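Local structure of putative lipoprotein (Bacteroides fragilis, 3QNK) at residues S296-P299 with A300-F304; R318-N322 with I323-G327; F304-T308 with C309-E313; D353-T357 with G358-W362; N45-S48 with A49-K53. The protein is of unknown specific function but, as a SusD-like lipoprotein of the outer membrane, probably binds glycans at the cell surface for uptake by a partner transporter. All blocks are in the same frame, centred on the assembly; numbering follows the deposited sequence.

Contact 1. Residues S296-P299 with A300-F304; sequences SQAP and ADQVF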
# COMPACT_ATOMS: atom_id res chain seq x y z
N SER B 296 12.98 -16.12 -34.89
CA SER B 296 13.39 -14.87 -34.25
C SER B 296 14.42 -14.09 -35.00
O SER B 296 14.32 -12.86 -35.01
CB SER B 296 13.91 -15.12 -32.84
OG SER B 296 12.85 -15.59 -32.03
N GLN B 297 15.39 -14.76 -35.64
CA GLN B 297 16.48 -14.05 -36.35
C GLN B 297 16.21 -13.93 -37.85
O GLN B 297 17.12 -13.57 -38.61
CB GLN B 297 17.84 -14.71 -36.07
CG GLN B 297 18.21 -14.86 -34.57
CD GLN B 297 17.97 -13.64 -33.71
OE1 GLN B 297 18.47 -12.55 -34.01
NE2 GLN B 297 17.23 -13.81 -32.59
N ALA B 298 14.94 -14.13 -38.26
CA ALA B 298 14.54 -13.97 -39.65
C ALA B 298 14.64 -12.52 -40.08
O ALA B 298 14.35 -11.64 -39.25
CB ALA B 298 13.11 -14.46 -39.83
N PRO B 299 15.05 -12.22 -41.34
CA PRO B 299 15.03 -10.80 -41.78
C PRO B 299 13.59 -10.26 -41.78
O PRO B 299 12.66 -11.01 -42.05
CB PRO B 299 15.63 -10.85 -43.19
CG PRO B 299 15.53 -12.24 -43.64
CD PRO B 299 15.44 -13.14 -42.44
N ALA B 300 13.41 -8.98 -41.42
CA ALA B 300 12.10 -8.32 -41.30
C ALA B 300 11.33 -8.21 -42.64
O ALA B 300 10.11 -8.07 -42.63
CB ALA B 300 12.27 -6.93 -40.70
N ASP B 301 12.04 -8.22 -43.78
CA ASP B 301 11.40 -8.12 -45.09
C ASP B 301 10.91 -9.49 -45.57
O ASP B 301 10.21 -9.54 -46.56
CB ASP B 301 12.33 -7.46 -46.12
CG ASP B 301 13.72 -8.04 -46.32
OD1 ASP B 301 14.29 -8.57 -45.34
OD2 ASP B 301 14.30 -7.82 -47.42
N GLN B 302 11.22 -10.57 -44.86
CA GLN B 302 10.84 -11.94 -45.23
C GLN B 302 9.40 -12.22 -44.93
O GLN B 302 8.98 -12.03 -43.77
CB GLN B 302 11.71 -12.98 -44.52
CG GLN B 302 11.36 -14.37 -45.00
CD GLN B 302 12.46 -15.40 -44.99
OE1 GLN B 302 13.45 -15.36 -44.22
NE2 GLN B 302 12.23 -16.40 -45.82
N VAL B 303 8.64 -12.73 -45.92
CA VAL B 303 7.24 -13.06 -45.70
C VAL B 303 7.08 -14.58 -45.66
O VAL B 303 7.59 -15.29 -46.54
CB VAL B 303 6.32 -12.40 -46.74
CG1 VAL B 303 4.86 -12.73 -46.47
CG2 VAL B 303 6.51 -10.87 -46.76
N PHE B 304 6.41 -15.07 -44.62
CA PHE B 304 6.10 -16.47 -44.45
C PHE B 304 4.62 -16.73 -44.57
O PHE B 304 3.83 -15.87 -44.23
CB PHE B 304 6.56 -16.97 -43.10
CG PHE B 304 8.00 -16.66 -42.81
CD1 PHE B 304 9.00 -17.56 -43.18
CD2 PHE B 304 8.36 -15.49 -42.14
CE1 PHE B 304 10.34 -17.29 -42.89
CE2 PHE B 304 9.68 -15.24 -41.83
CZ PHE B 304 10.67 -16.14 -42.20
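Ala298 and Phe304 meet across the base of a surface loop, with the methyl CB of Ala298 set against the rim of the ring, near its plane, 3.8 Å from CZ. This is the compact end of the contact. One face of the same ring carries the aliphatic part of Gln302, whose CG rides 3.4 Å above the ring plane of Phe304, offset toward the rim. Val483 of strand 480-488 touches both Ala298 and Phe304, while the ring of Tyr295 meets that of Phe304 edge-to-face.

The other end is a type I beta turn, Pro299 to Gln302, exposed at its tip. Its closing bond runs from Gln302 N to Pro299 O, 3.2 Å with an angle of 157° at the hydrogen, and the donor stands well above the carbonyl plane, 58° out of it. CG of Gln302 lies anti to the backbone N (chi1 -176°) and the chain then runs extended, which brings OE1 alongside the proline ring, 3.5 Å from CD of Pro299. Asp301 folds inward as well, its OD1 3.4 Å from CB of Pro299.

Those oxygens rest against carbon, so they add van der Waals contact and no hydrogen bond between the segments. The chemistry therefore divides in two: a single backbone bond shapes the outer turn, and the apolar contact of Ala298 and Phe304 ties its base to the sheet that includes strands 304-305 and 480-488.

Contact 2. Residues R318-N322 with I323-G327; sequences RFYAN and IVFHG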
# COMPACT_ATOMS: atom_id res chain seq x y z
N ARG B 318 2.55 -28.95 -24.96
CA ARG B 318 2.70 -27.74 -24.12
C ARG B 318 2.66 -26.48 -24.96
O ARG B 318 2.34 -25.42 -24.43
CB ARG B 318 3.98 -27.79 -23.27
CG ARG B 318 3.96 -28.87 -22.19
CD ARG B 318 5.27 -29.01 -21.46
NE ARG B 318 6.36 -29.42 -22.34
CZ ARG B 318 7.59 -29.73 -21.92
NH1 ARG B 318 7.89 -29.71 -20.64
NH2 ARG B 318 8.52 -30.07 -22.79
N PHE B 319 2.94 -26.59 -26.27
CA PHE B 319 2.88 -25.44 -27.16
C PHE B 319 1.43 -24.94 -27.25
O PHE B 319 1.17 -23.77 -26.96
CB PHE B 319 3.45 -25.75 -28.54
CG PHE B 319 3.20 -24.65 -29.54
CD1 PHE B 319 4.00 -23.51 -29.55
CD2 PHE B 319 2.14 -24.73 -30.44
CE1 PHE B 319 3.77 -22.49 -30.47
CE2 PHE B 319 1.90 -23.70 -31.35
CZ PHE B 319 2.73 -22.60 -31.37
N TYR B 320 0.49 -25.83 -27.62
CA TYR B 320 -0.95 -25.54 -27.78
C TYR B 320 -1.61 -25.29 -26.44
O TYR B 320 -2.65 -24.64 -26.39
CB TYR B 320 -1.66 -26.67 -28.56
CG TYR B 320 -1.01 -26.95 -29.90
CD1 TYR B 320 -1.16 -26.07 -30.97
CD2 TYR B 320 -0.12 -28.02 -30.05
CE1 TYR B 320 -0.50 -26.29 -32.18
CE2 TYR B 320 0.54 -28.25 -31.26
CZ TYR B 320 0.34 -27.39 -32.32
OH TYR B 320 1.06 -27.62 -33.47
N ALA B 321 -0.99 -25.77 -25.36
CA ALA B 321 -1.46 -25.60 -24.00
C ALA B 321 -1.12 -24.22 -23.46
O ALA B 321 -1.84 -23.72 -22.60
CB ALA B 321 -0.84 -26.66 -23.10
N ASN B 322 -0.01 -23.62 -23.92
CA ASN B 322 0.45 -22.32 -23.43
C ASN B 322 0.19 -21.12 -24.35
O ASN B 322 0.08 -19.99 -23.86
CB ASN B 322 1.97 -22.38 -23.24
CG ASN B 322 2.44 -23.05 -22.00
OD1 ASN B 322 2.85 -22.38 -21.06
ND2 ASN B 322 2.52 -24.38 -22.01
N ILE B 323 0.24 -21.34 -25.69
CA ILE B 323 0.21 -20.24 -26.64
C ILE B 323 -1.10 -20.10 -27.39
O ILE B 323 -1.58 -21.06 -28.01
CB ILE B 323 1.42 -20.41 -27.63
CG1 ILE B 323 2.79 -20.62 -26.92
CG2 ILE B 323 1.51 -19.28 -28.65
CD1 ILE B 323 3.21 -19.60 -25.79
N VAL B 324 -1.65 -18.87 -27.37
CA VAL B 324 -2.79 -18.41 -28.16
C VAL B 324 -2.14 -17.67 -29.34
O VAL B 324 -1.46 -16.65 -29.13
CB VAL B 324 -3.81 -17.53 -27.36
CG1 VAL B 324 -4.93 -17.00 -28.26
CG2 VAL B 324 -4.37 -18.27 -26.16
N PHE B 325 -2.30 -18.23 -30.56
CA PHE B 325 -1.69 -17.70 -31.80
C PHE B 325 -2.75 -17.47 -32.91
O PHE B 325 -3.92 -17.79 -32.75
CB PHE B 325 -0.57 -18.65 -32.29
CG PHE B 325 -1.06 -20.08 -32.37
CD1 PHE B 325 -1.76 -20.53 -33.49
CD2 PHE B 325 -0.83 -20.98 -31.33
CE1 PHE B 325 -2.26 -21.82 -33.54
CE2 PHE B 325 -1.32 -22.27 -31.39
CZ PHE B 325 -2.06 -22.67 -32.48
N HIS B 326 -2.33 -16.86 -34.03
CA HIS B 326 -3.21 -16.59 -35.16
C HIS B 326 -3.85 -17.88 -35.59
O HIS B 326 -3.15 -18.84 -35.93
CB HIS B 326 -2.43 -15.96 -36.31
CG HIS B 326 -3.28 -15.61 -37.50
ND1 HIS B 326 -4.12 -14.52 -37.48
CD2 HIS B 326 -3.37 -16.21 -38.71
CE1 HIS B 326 -4.70 -14.48 -38.67
NE2 HIS B 326 -4.28 -15.47 -39.44
N GLY B 327 -5.17 -17.93 -35.50
CA GLY B 327 -5.94 -19.12 -35.88
C GLY B 327 -6.34 -20.03 -34.74
O GLY B 327 -7.01 -21.03 -34.98
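A helix-to-strand junction is built here, where helix 317-322 ends and strand 323-324 begins at once: Phe319 and Tyr320 on the last helical turn meet Ile323 and Phe325 just beyond it. The carbonyl of Phe319 takes two backbone donors, Asn322 N and Ile323 N. The second is the bond across the junction, 2.9 Å from Ile323 N to Phe319 O and nearly along the C=O axis (165° at the oxygen), although Ile323 itself has already left helical backbone angles.

Three aromatic rings gather beside this bond. Phe325 has its CG between its own backbone N and carbonyl carbon (chi1 51°), which swings the ring toward the helix end. The rings of Phe319 and Phe325 lie within 21° of parallel but are slid apart, with centroids 5.4 Å from each other and little overlap; their nearest atoms are the two CE2 carbons, at 3.5 Å. Tyr320 comes edge to edge with Phe325, Tyr320 CD1 lying 3.8 Å from Phe325 CZ. CD2 of Phe319 lies over the centre of one face of the Tyr320 ring. Ile323 adds its CG1, 4.1 Å from CD1 of Phe319. Tyr320 OH hydrogen-bonds to Tyr312 O and Arg315 N.

On the helix itself Asn322 bends back, ND2 giving a 2.6 Å bond to Arg318 O, while its OD1 receives Lys363 NZ. Ile281 of helix 278-283 packs on both Phe319 and Ile323. The arrangement is that of a helix C-terminus passing directly into an antiparallel strand, with a largely buried aromatic cluster beside the junction.

Contact 3. Residues F304-T308 with C309-E313; sequences FDINT and CGIYE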
# COMPACT_ATOMS: atom_id res chain seq x y z
N PHE B 304 6.41 -15.07 -44.62
CA PHE B 304 6.10 -16.47 -44.45
C PHE B 304 4.62 -16.73 -44.57
O PHE B 304 3.83 -15.87 -44.23
CB PHE B 304 6.56 -16.97 -43.10
CG PHE B 304 8.00 -16.66 -42.81
CD1 PHE B 304 9.00 -17.56 -43.18
CD2 PHE B 304 8.36 -15.49 -42.14
CE1 PHE B 304 10.34 -17.29 -42.89
CE2 PHE B 304 9.68 -15.24 -41.83
CZ PHE B 304 10.67 -16.14 -42.20
N ASP B 305 4.26 -17.93 -45.04
CA ASP B 305 2.88 -18.38 -45.13
C ASP B 305 2.69 -19.44 -44.07
O ASP B 305 3.40 -20.44 -44.06
CB ASP B 305 2.54 -18.92 -46.52
CG ASP B 305 1.06 -19.18 -46.74
OD1 ASP B 305 0.52 -20.13 -46.10
OD2 ASP B 305 0.44 -18.45 -47.55
N ILE B 306 1.74 -19.20 -43.17
CA ILE B 306 1.42 -20.04 -42.02
C ILE B 306 1.18 -21.51 -42.43
O ILE B 306 1.36 -22.41 -41.62
CB ILE B 306 0.18 -19.40 -41.31
CG1 ILE B 306 0.27 -19.53 -39.82
CG2 ILE B 306 -1.19 -19.82 -41.88
CD1 ILE B 306 -0.83 -18.75 -39.07
N ASN B 307 0.81 -21.74 -43.69
CA ASN B 307 0.51 -23.05 -44.24
C ASN B 307 1.67 -23.65 -45.02
O ASN B 307 1.81 -24.87 -44.98
CB ASN B 307 -0.77 -23.01 -45.08
CG ASN B 307 -2.01 -22.67 -44.26
OD1 ASN B 307 -2.80 -21.77 -44.60
ND2 ASN B 307 -2.22 -23.36 -43.12
N THR B 308 2.52 -22.86 -45.71
CA THR B 308 3.66 -23.44 -46.44
C THR B 308 4.72 -23.82 -45.41
O THR B 308 5.06 -25.00 -45.29
CB THR B 308 4.14 -22.58 -47.59
OG1 THR B 308 4.87 -21.48 -47.08
CG2 THR B 308 3.01 -22.10 -48.48
N CYS B 309 5.13 -22.87 -44.56
CA CYS B 309 5.97 -23.16 -43.40
C CYS B 309 5.00 -23.74 -42.35
O CYS B 309 3.78 -23.52 -42.49
CB CYS B 309 6.69 -21.89 -42.93
SG CYS B 309 5.74 -20.85 -41.78
N GLY B 310 5.44 -24.49 -41.38
CA GLY B 310 4.42 -25.04 -40.48
C GLY B 310 4.50 -24.49 -39.09
O GLY B 310 4.40 -25.25 -38.11
N ILE B 311 4.73 -23.16 -39.00
CA ILE B 311 5.03 -22.44 -37.76
C ILE B 311 4.22 -22.97 -36.57
O ILE B 311 4.83 -23.33 -35.56
CB ILE B 311 4.98 -20.90 -37.89
CG1 ILE B 311 5.42 -20.23 -36.59
CG2 ILE B 311 3.62 -20.39 -38.40
CD1 ILE B 311 6.15 -19.01 -36.69
N TYR B 312 2.89 -23.13 -36.71
CA TYR B 312 2.05 -23.58 -35.59
C TYR B 312 1.56 -25.02 -35.72
O TYR B 312 0.72 -25.44 -34.93
CB TYR B 312 0.86 -22.62 -35.39
CG TYR B 312 1.27 -21.16 -35.31
CD1 TYR B 312 2.33 -20.76 -34.49
CD2 TYR B 312 0.60 -20.18 -36.03
CE1 TYR B 312 2.71 -19.42 -34.40
CE2 TYR B 312 0.99 -18.84 -35.97
CZ TYR B 312 2.05 -18.47 -35.16
OH TYR B 312 2.43 -17.16 -35.06
N GLU B 313 2.11 -25.80 -36.69
CA GLU B 313 1.81 -27.20 -36.95
C GLU B 313 2.87 -28.12 -36.31
O GLU B 313 4.04 -27.79 -36.24
CB GLU B 313 1.77 -27.42 -38.48
CG GLU B 313 0.47 -27.01 -39.18
CD GLU B 313 0.54 -26.63 -40.66
OE1 GLU B 313 1.46 -27.12 -41.36
OE2 GLU B 313 -0.34 -25.86 -41.12
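The ring of Tyr312 is met by two isoleucines: CG2 of Ile311 sits over the centre of one face, 3.7 Å above it, and CD1 of Ile306 comes in at the edge, near the ring plane, 3.6 Å from CE2. CG of Tyr312 is anti to its carbonyl carbon (chi1 -51°), which brings this edge to Ile306. Phe325 stacks on Tyr312 too, and the tyrosine hydroxyl bonds to that of Tyr359. A second flat pair lies at the surface, where the Asn307 amide and the Glu313 carboxylate are nearly coplanar (18°) but only approach each other loosely.

Ile306 also touches Ile311 directly, Ile306 CG1 lying 3.7 Å from Ile311 CG2, so the two branched residues and the ring pack as one apolar patch. The first part of the loop is folded by Asp305. Its OD1 uses the anti lone pair to accept from Asn307 N at 2.9 Å, making an Asx turn, while Asp305 O accepts from Cys309 N at 3.0 Å with the donor almost in line with the carbonyl (170°). A type I beta turn, Gly310 to Glu313, folds the rest. Cys309 places SG 4.2 Å from CB of Phe304, which lies on strand 304-305.

Asp305 thus turns the chain with both its carboxylate and its carbonyl directly after the strand. Main-chain donors do this polar work, whereas Ile306 meets Ile311 and Tyr312 through carbon.

Contact 4. Residues D353-T357 with G358-W362; sequences DGSLT and GYNVW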
# COMPACT_ATOMS: atom_id res chain seq x y z
N ASP B 353 -4.06 -2.29 -26.37
CA ASP B 353 -4.12 -3.53 -25.58
C ASP B 353 -4.18 -4.81 -26.48
O ASP B 353 -4.45 -5.90 -25.98
CB ASP B 353 -5.26 -3.50 -24.54
CG ASP B 353 -5.26 -2.25 -23.69
OD1 ASP B 353 -4.15 -1.87 -23.18
OD2 ASP B 353 -6.35 -1.67 -23.50
N GLY B 354 -3.88 -4.67 -27.77
CA GLY B 354 -3.74 -5.81 -28.67
C GLY B 354 -2.35 -6.39 -28.46
O GLY B 354 -1.46 -5.69 -27.96
N SER B 355 -2.15 -7.64 -28.79
CA SER B 355 -0.83 -8.26 -28.56
C SER B 355 0.26 -7.63 -29.48
O SER B 355 0.07 -7.49 -30.70
CB SER B 355 -0.90 -9.77 -28.74
OG SER B 355 0.39 -10.33 -28.89
N LEU B 356 1.37 -7.23 -28.88
CA LEU B 356 2.48 -6.63 -29.61
C LEU B 356 3.38 -7.71 -30.22
O LEU B 356 4.12 -7.42 -31.18
CB LEU B 356 3.29 -5.72 -28.69
CG LEU B 356 2.51 -4.56 -28.07
CD1 LEU B 356 3.30 -3.92 -26.96
CD2 LEU B 356 2.05 -3.55 -29.14
N THR B 357 3.28 -8.95 -29.70
CA THR B 357 4.10 -10.08 -30.18
C THR B 357 3.41 -10.97 -31.18
O THR B 357 4.11 -11.70 -31.86
CB THR B 357 4.58 -10.94 -29.02
OG1 THR B 357 3.49 -11.70 -28.49
CG2 THR B 357 5.27 -10.11 -27.93
N GLY B 358 2.07 -10.95 -31.21
CA GLY B 358 1.25 -11.81 -32.06
C GLY B 358 0.81 -13.05 -31.34
O GLY B 358 0.27 -13.97 -31.96
N TYR B 359 1.04 -13.08 -30.01
CA TYR B 359 0.70 -14.19 -29.12
C TYR B 359 0.11 -13.68 -27.83
O TYR B 359 0.40 -12.55 -27.42
CB TYR B 359 1.95 -15.05 -28.77
CG TYR B 359 2.71 -15.54 -29.98
CD1 TYR B 359 2.20 -16.57 -30.76
CD2 TYR B 359 3.88 -14.91 -30.40
CE1 TYR B 359 2.85 -16.98 -31.93
CE2 TYR B 359 4.55 -15.32 -31.56
CZ TYR B 359 4.03 -16.37 -32.32
OH TYR B 359 4.63 -16.80 -33.47
N ASN B 360 -0.67 -14.55 -27.15
CA ASN B 360 -1.25 -14.35 -25.81
C ASN B 360 -1.06 -15.64 -25.05
O ASN B 360 -0.88 -16.69 -25.68
CB ASN B 360 -2.73 -13.96 -25.85
CG ASN B 360 -2.99 -12.59 -26.36
OD1 ASN B 360 -3.22 -12.39 -27.54
ND2 ASN B 360 -3.00 -11.60 -25.48
N VAL B 361 -1.10 -15.57 -23.72
CA VAL B 361 -0.97 -16.77 -22.88
C VAL B 361 -2.32 -17.60 -22.88
O VAL B 361 -3.42 -17.02 -23.04
CB VAL B 361 -0.52 -16.38 -21.45
CG1 VAL B 361 -1.63 -15.61 -20.72
CG2 VAL B 361 -0.11 -17.60 -20.64
N TRP B 362 -2.21 -18.93 -22.74
CA TRP B 362 -3.34 -19.84 -22.49
C TRP B 362 -3.19 -20.36 -20.99
O TRP B 362 -3.57 -19.64 -20.04
CB TRP B 362 -3.42 -21.00 -23.51
CG TRP B 362 -4.75 -21.68 -23.52
CD1 TRP B 362 -5.57 -21.89 -22.45
CD2 TRP B 362 -5.43 -22.20 -24.67
NE1 TRP B 362 -6.73 -22.52 -22.86
CE2 TRP B 362 -6.67 -22.73 -24.22
CE3 TRP B 362 -5.16 -22.20 -26.06
CZ2 TRP B 362 -7.61 -23.30 -25.10
CZ3 TRP B 362 -6.08 -22.80 -26.91
CH2 TRP B 362 -7.28 -23.35 -26.44
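Ser355 OG reaches over to the backbone of Gly358 and Tyr359 and joins three backbone groups of this loop, one of them weakly. It gives its proton to Tyr359 O, 2.7 Å away and 37° above the carbonyl plane, and accepts from Gly358 N at 2.9 Å. A weak third bond from Thr357 N, 3.3 Å from Ser355 OG, has the spacing of an ST turn. With OG anti to the serine N (chi1 164°), the hydroxyl stands beside its own carbonyl carbon, toward Gly358 N and Tyr359 O.

Thr357 repeats the scheme two residues on. Its OG1 accepts from Tyr359 N at 3.2 Å and is also hydrogen-bonded to Pro276 O. Gly358 carries a positive phi of 94°, a conformation glycine readily adopts.

The other buried polar ends find partners beyond the loop: Tyr359 OH bonds to the hydroxyl of Tyr312 and to Gln278, and Asn360 uses OD1 for Arg343 and ND2 for the carbonyl of Gly272. The residues making the bonds, Ser355, Thr357, Gly358 and Tyr359, are buried. They lead into strand 360-361, which pairs antiparallel with strand 323-324, while the backbone of Thr357 bonds to Val473 of strand 469-475.

Contact 5. Residues N45-S48 with A49-K53; sequences NSVS and AQRDK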
# COMPACT_ATOMS: atom_id res chain seq x y z
N ASN B 45 10.41 -14.35 -21.83
CA ASN B 45 9.20 -15.11 -22.18
C ASN B 45 8.07 -14.23 -22.66
O ASN B 45 7.15 -14.72 -23.32
CB ASN B 45 8.70 -15.93 -21.00
CG ASN B 45 9.45 -17.21 -20.80
OD1 ASN B 45 10.36 -17.57 -21.56
ND2 ASN B 45 9.08 -17.93 -19.77
N SER B 46 8.09 -12.92 -22.28
CA SER B 46 6.97 -12.06 -22.60
C SER B 46 7.35 -10.62 -22.81
O SER B 46 8.23 -10.10 -22.12
CB SER B 46 5.93 -12.13 -21.48
OG SER B 46 4.79 -11.32 -21.72
N VAL B 47 6.63 -9.95 -23.75
CA VAL B 47 6.62 -8.52 -24.00
C VAL B 47 5.16 -8.11 -23.75
O VAL B 47 4.27 -8.54 -24.51
CB VAL B 47 7.13 -8.09 -25.41
CG1 VAL B 47 6.94 -6.58 -25.64
CG2 VAL B 47 8.59 -8.51 -25.65
N SER B 48 4.89 -7.38 -22.66
CA SER B 48 3.53 -6.97 -22.28
C SER B 48 2.79 -6.19 -23.37
O SER B 48 3.37 -5.33 -24.03
CB SER B 48 3.56 -6.11 -21.01
OG SER B 48 2.27 -5.74 -20.55
N ALA B 49 1.48 -6.44 -23.49
CA ALA B 49 0.59 -5.68 -24.36
C ALA B 49 0.54 -4.21 -23.87
O ALA B 49 0.02 -3.33 -24.59
CB ALA B 49 -0.80 -6.29 -24.34
N GLN B 50 1.11 -3.95 -22.64
CA GLN B 50 1.21 -2.64 -22.00
C GLN B 50 2.64 -2.08 -22.06
O GLN B 50 2.94 -1.12 -21.34
CB GLN B 50 0.75 -2.68 -20.54
CG GLN B 50 -0.76 -2.73 -20.38
CD GLN B 50 -1.35 -4.07 -20.71
OE1 GLN B 50 -0.96 -5.15 -20.17
NE2 GLN B 50 -2.30 -4.03 -21.63
N ARG B 51 3.50 -2.67 -22.94
CA ARG B 51 4.89 -2.33 -23.13
C ARG B 51 5.06 -0.85 -23.23
O ARG B 51 5.94 -0.32 -22.56
CB ARG B 51 5.47 -3.02 -24.38
CG ARG B 51 6.94 -2.65 -24.69
CD ARG B 51 7.28 -2.86 -26.14
NE ARG B 51 6.57 -1.92 -27.01
CZ ARG B 51 6.22 -2.19 -28.26
NH1 ARG B 51 6.49 -3.37 -28.80
NH2 ARG B 51 5.57 -1.29 -28.98
N ASP B 52 4.19 -0.19 -24.04
CA ASP B 52 4.23 1.26 -24.28
C ASP B 52 3.39 2.04 -23.28
O ASP B 52 3.85 3.07 -22.78
CB ASP B 52 3.77 1.60 -25.70
CG ASP B 52 4.58 0.94 -26.82
OD1 ASP B 52 5.84 0.88 -26.70
OD2 ASP B 52 3.96 0.52 -27.83
N LYS B 53 2.18 1.55 -22.97
CA LYS B 53 1.24 2.21 -22.07
C LYS B 53 1.80 2.38 -20.64
O LYS B 53 1.55 3.43 -20.03
CB LYS B 53 -0.10 1.44 -22.05
CG LYS B 53 -1.29 2.19 -21.44
CD LYS B 53 -2.54 1.33 -21.44
CE LYS B 53 -3.83 2.11 -21.52
NZ LYS B 53 -5.00 1.20 -21.70
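Ser48 and Arg51 are the ends of a type I beta turn, closed by Arg51 N bonding to Ser48 O at 2.9 Å. The donor approaches from well above the carbonyl plane, 62° out of it. Inside the turn the Ser48 hydroxyl is directed at Gln50 N, but that nitrogen is crowded in the model and the 3.0 Å bond from it to Ser48 OG is doubtful.

Alongside, Val47 and Arg51 point the same way, and CG1 of Val47 rests against the arginine's aliphatic chain, 3.8 Å from CD. CG of Arg51 stands anti to the backbone N (chi1 178°), which keeps the methylenes beside the valine before the chain bends further out.

In the next shell, Leu356 packs on Arg51, while Thr486 and Asp487 of strand 480-488 touch Val47. Thr486 O also takes a bond from Arg51 NH1. Gln50 is bent at its second torsion (chi2 74°), and its NE2 bonds to the carbonyl of Trp271 and to Asp353 OD1. The backbones of Val47 and Ala49 pair with those of Gly275 and Gly273. A phosphate ion, probably from the crystallisation liquor, lies about 3 Å from the Arg51 side chain, though the ion pair with NE is long and weak.

Asp52 helps fix the guanidinium: Arg51 grips it side-on in a salt bridge, through NE and NH2, while Asp52 OD1 also pairs with Arg55. Arg51 NE meets OD1 of Asp52 at 2.9 Å from above the carboxylate plane, and Arg51 NH2 meets OD2 on its syn side at 2.7 Å.

Contacts 1 and 3 run on from each other through Phe304, with centres 13 Å apart. Contact 3 then joins contact 2: Tyr320 OH lies 2.6 Å from Tyr312 O, and His326 CD2 lies 3.6 Å from Ile306 CD1. Tyr312 also reaches contact 4, its OH 2.7 Å from Tyr359 OH. Contacts 2 and 4 share a two-stranded antiparallel sheet, with Val324 N 2.9 Å from Asn360 O. Contact 5, from the N-terminal part of the chain, sits against contact 4, centres 9 Å apart, where Leu356 packs over its turn and Gln50 NE2 meets Asp353 OD1. The phosphate beside Arg51 marks no established ligand site, and no functional site is established for any of the five.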